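Local coordinates for mucosa-associated lymphoid tissue lymphoma translocation protein 1 (Isoform 2) (Homo sapiens, PDB 3BFO) that is a paracaspase, a cysteine protease linked to ubiquitin-like conjugation pathways, whose immunoglobulin-like domain described here probably serves in protein-protein interaction, at residues L15-V26 with K50-D58. Numbering follows the deposited sequence.
Sequences LMPGSTLVLQCV and KLYMVPYVD
Val-57 is the bump that fills the hollow beside the turn of 15-26, and its two methyls go to different walls. Val-57 CG1 presses on Leu-21 CB at 3.5 Å. With Val-57 CG1 anti to the carbonyl carbon (chi1 -61°), CG2 falls between the backbone N and the carbonyl carbon and is turned to the Met-16 to Ser-19 turn, Val-57 CG2 lying 3.3 Å from Met-16 O and close to Ser-19 CB. The backbone fixes this fit: Gly-18 N donates to Val-57 O, and Val-57 N to Ser-19 O. Gly-18 occupies this type II turn with backbone angles that call for glycine. Just past the turn, Thr-20 OG1 donates to Pro-55 O at 2.8 Å.

Beyond Thr-20 the segments become antiparallel neighbours in the three-stranded sheet of an immunoglobulin sandwich. Leu-21/Val-54 and Leu-23/Tyr-52 are hydrogen-bonded pairs, each joined by two N-H...O=C hydrogen bonds; Val-22/Met-53 and Gln-24/Leu-51 are non-hydrogen-bonded pairs. On the inward face the Tyr-52 ring fits against two leucines: Leu-23 CD1 lies at the ring edge, near its plane, 4.1 Å from Tyr-52 CD2, while Leu-21 CD2 approaches Tyr-52 CE2 obliquely. Leu-21 and Leu-23 also touch Tyr-65 of the opposing sheet, and Cys-25 meets Cys-67 there.

The outer face carries Val-22 beside Met-53. With CG anti to the backbone N (chi1 -173°) and the chain extended, Gln-24 runs alongside Leu-51, whose CD2 nestles 3.6 Å from Gln-24 CG and also reaches the amide. Replacing Gln-24 by an alanine would probably leave Leu-51 CD2 without most of its flanking wall. At the far end Cys-25 N bonds to Lys-50 O, and the extended Lys-50 chain crosses Val-26, Lys-50 CE 3.9 Å from Val-26 CG1.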
# COMPACT_ATOMS: atom_id res chain seq x y z
N LEU A 15 0.72 10.66 -11.72
CA LEU A 15 0.49 11.90 -10.96
C LEU A 15 1.42 12.99 -11.43
O LEU A 15 2.47 12.71 -11.99
CB LEU A 15 0.76 11.64 -9.47
CG LEU A 15 -0.18 10.58 -8.86
CD1 LEU A 15 0.22 10.36 -7.40
CD2 LEU A 15 -1.65 10.97 -8.97
N MET A 16 1.05 14.23 -11.15
CA MET A 16 1.95 15.36 -11.38
C MET A 16 2.54 15.83 -10.04
O MET A 16 1.93 15.61 -8.98
CB MET A 16 1.19 16.48 -12.06
CG MET A 16 0.13 17.20 -11.33
SD MET A 16 -0.62 18.41 -12.47
CE MET A 16 0.82 19.36 -12.96
N PRO A 17 3.71 16.50 -10.06
CA PRO A 17 4.18 17.04 -8.80
C PRO A 17 3.06 17.94 -8.20
O PRO A 17 2.42 18.69 -8.92
CB PRO A 17 5.45 17.82 -9.20
CG PRO A 17 5.90 17.09 -10.42
CD PRO A 17 4.65 16.74 -11.17
N GLY A 18 2.86 17.87 -6.90
CA GLY A 18 1.86 18.67 -6.25
C GLY A 18 0.55 17.94 -6.05
O GLY A 18 -0.26 18.38 -5.25
N SER A 19 0.33 16.84 -6.79
CA SER A 19 -0.89 15.99 -6.71
C SER A 19 -0.86 15.20 -5.41
O SER A 19 0.11 15.29 -4.65
CB SER A 19 -0.90 14.97 -7.85
OG SER A 19 -1.10 15.61 -9.10
N THR A 20 -1.93 14.47 -5.12
CA THR A 20 -1.99 13.64 -3.96
C THR A 20 -1.81 12.18 -4.34
O THR A 20 -2.41 11.69 -5.31
CB THR A 20 -3.34 13.84 -3.24
OG1 THR A 20 -3.42 15.22 -2.81
CG2 THR A 20 -3.49 12.92 -2.04
N LEU A 21 -0.99 11.47 -3.57
CA LEU A 21 -0.89 10.03 -3.69
C LEU A 21 -1.79 9.38 -2.67
O LEU A 21 -1.66 9.66 -1.50
CB LEU A 21 0.56 9.61 -3.46
CG LEU A 21 0.78 8.10 -3.42
CD1 LEU A 21 0.20 7.39 -4.65
CD2 LEU A 21 2.29 7.82 -3.22
N VAL A 22 -2.69 8.51 -3.14
CA VAL A 22 -3.55 7.73 -2.23
C VAL A 22 -3.51 6.26 -2.63
O VAL A 22 -3.94 5.94 -3.72
CB VAL A 22 -5.01 8.23 -2.33
CG1 VAL A 22 -5.94 7.36 -1.54
CG2 VAL A 22 -5.11 9.64 -1.82
N LEU A 23 -2.97 5.38 -1.77
CA LEU A 23 -2.95 3.95 -1.99
C LEU A 23 -3.77 3.30 -0.90
O LEU A 23 -3.74 3.72 0.25
CB LEU A 23 -1.49 3.44 -1.97
CG LEU A 23 -0.66 3.82 -3.17
CD1 LEU A 23 0.82 3.51 -2.92
CD2 LEU A 23 -1.13 3.10 -4.41
N GLN A 24 -4.54 2.28 -1.27
CA GLN A 24 -5.39 1.62 -0.31
C GLN A 24 -5.29 0.10 -0.49
O GLN A 24 -5.28 -0.39 -1.63
CB GLN A 24 -6.84 2.07 -0.52
CG GLN A 24 -7.82 1.54 0.58
CD GLN A 24 -9.22 2.20 0.56
OE1 GLN A 24 -9.64 2.69 -0.47
NE2 GLN A 24 -9.89 2.23 1.66
N CYS A 25 -5.30 -0.60 0.63
CA CYS A 25 -5.38 -2.07 0.62
C CYS A 25 -6.26 -2.43 1.79
O CYS A 25 -6.03 -1.97 2.89
CB CYS A 25 -3.95 -2.63 0.76
SG CYS A 25 -3.98 -4.46 0.74
N VAL A 26 -7.30 -3.24 1.56
CA VAL A 26 -8.22 -3.63 2.62
C VAL A 26 -8.37 -5.13 2.60
O VAL A 26 -8.60 -5.70 1.52
CB VAL A 26 -9.62 -3.01 2.47
CG1 VAL A 26 -10.51 -3.37 3.69
CG2 VAL A 26 -9.52 -1.52 2.29
N LYS A 50 -4.59 0.85 6.32
CA LYS A 50 -5.15 0.46 5.04
C LYS A 50 -4.88 1.53 3.97
O LYS A 50 -4.74 1.19 2.79
CB LYS A 50 -6.67 0.26 5.18
CG LYS A 50 -7.01 -0.94 6.02
CD LYS A 50 -8.53 -0.98 6.30
CE LYS A 50 -8.97 -2.22 7.07
NZ LYS A 50 -10.42 -2.15 7.40
N LEU A 51 -4.82 2.81 4.38
CA LEU A 51 -4.49 3.90 3.48
C LEU A 51 -3.06 4.36 3.65
O LEU A 51 -2.57 4.49 4.78
CB LEU A 51 -5.38 5.11 3.78
CG LEU A 51 -6.82 4.95 3.41
CD1 LEU A 51 -7.57 6.19 3.89
CD2 LEU A 51 -6.99 4.80 1.88
N TYR A 52 -2.40 4.63 2.54
CA TYR A 52 -1.11 5.33 2.54
C TYR A 52 -1.34 6.58 1.70
O TYR A 52 -1.75 6.48 0.54
CB TYR A 52 0.01 4.48 1.94
CG TYR A 52 1.28 5.25 1.76
CD1 TYR A 52 1.94 5.78 2.85
CD2 TYR A 52 1.81 5.52 0.52
CE1 TYR A 52 3.11 6.54 2.71
CE2 TYR A 52 2.96 6.25 0.36
CZ TYR A 52 3.62 6.76 1.45
OH TYR A 52 4.77 7.51 1.30
N MET A 53 -1.12 7.78 2.27
CA MET A 53 -1.44 9.01 1.52
C MET A 53 -0.38 10.06 1.74
O MET A 53 -0.04 10.34 2.88
CB MET A 53 -2.77 9.60 1.96
CG MET A 53 -3.91 8.71 1.71
SD MET A 53 -5.38 9.33 2.47
CE MET A 53 -5.88 10.43 1.16
N VAL A 54 0.07 10.63 0.63
CA VAL A 54 1.08 11.68 0.58
C VAL A 54 0.41 12.89 -0.07
O VAL A 54 0.00 12.84 -1.23
CB VAL A 54 2.31 11.28 -0.25
CG1 VAL A 54 3.31 12.44 -0.38
CG2 VAL A 54 2.97 10.03 0.31
N PRO A 55 0.28 14.00 0.66
CA PRO A 55 -0.55 15.07 0.15
C PRO A 55 -0.12 15.79 -1.05
O PRO A 55 -0.94 16.12 -1.90
CB PRO A 55 -0.69 16.05 1.32
CG PRO A 55 0.41 15.73 2.25
CD PRO A 55 0.74 14.25 2.05
N TYR A 56 1.17 16.06 -1.15
CA TYR A 56 1.73 16.85 -2.25
C TYR A 56 2.93 16.03 -2.68
O TYR A 56 3.97 16.00 -1.97
CB TYR A 56 2.29 18.23 -1.75
CG TYR A 56 1.28 19.19 -1.16
CD1 TYR A 56 0.54 20.05 -1.97
CD2 TYR A 56 1.09 19.25 0.21
CE1 TYR A 56 -0.40 20.94 -1.40
CE2 TYR A 56 0.15 20.08 0.77
CZ TYR A 56 -0.57 20.93 -0.02
OH TYR A 56 -1.49 21.76 0.59
N VAL A 57 2.84 15.35 -3.78
CA VAL A 57 3.92 14.48 -4.23
C VAL A 57 4.99 15.20 -5.00
O VAL A 57 4.80 16.29 -5.56
CB VAL A 57 3.43 13.34 -5.09
CG1 VAL A 57 2.48 12.45 -4.36
CG2 VAL A 57 2.80 13.80 -6.42
N ASP A 58 6.16 14.57 -5.00
CA ASP A 58 7.23 15.02 -5.89
C ASP A 58 7.94 13.79 -6.39
O ASP A 58 7.51 12.65 -6.13
CB ASP A 58 8.17 16.03 -5.21
CG ASP A 58 8.69 17.08 -6.18
OD1 ASP A 58 8.84 16.83 -7.41
OD2 ASP A 58 8.93 18.21 -5.69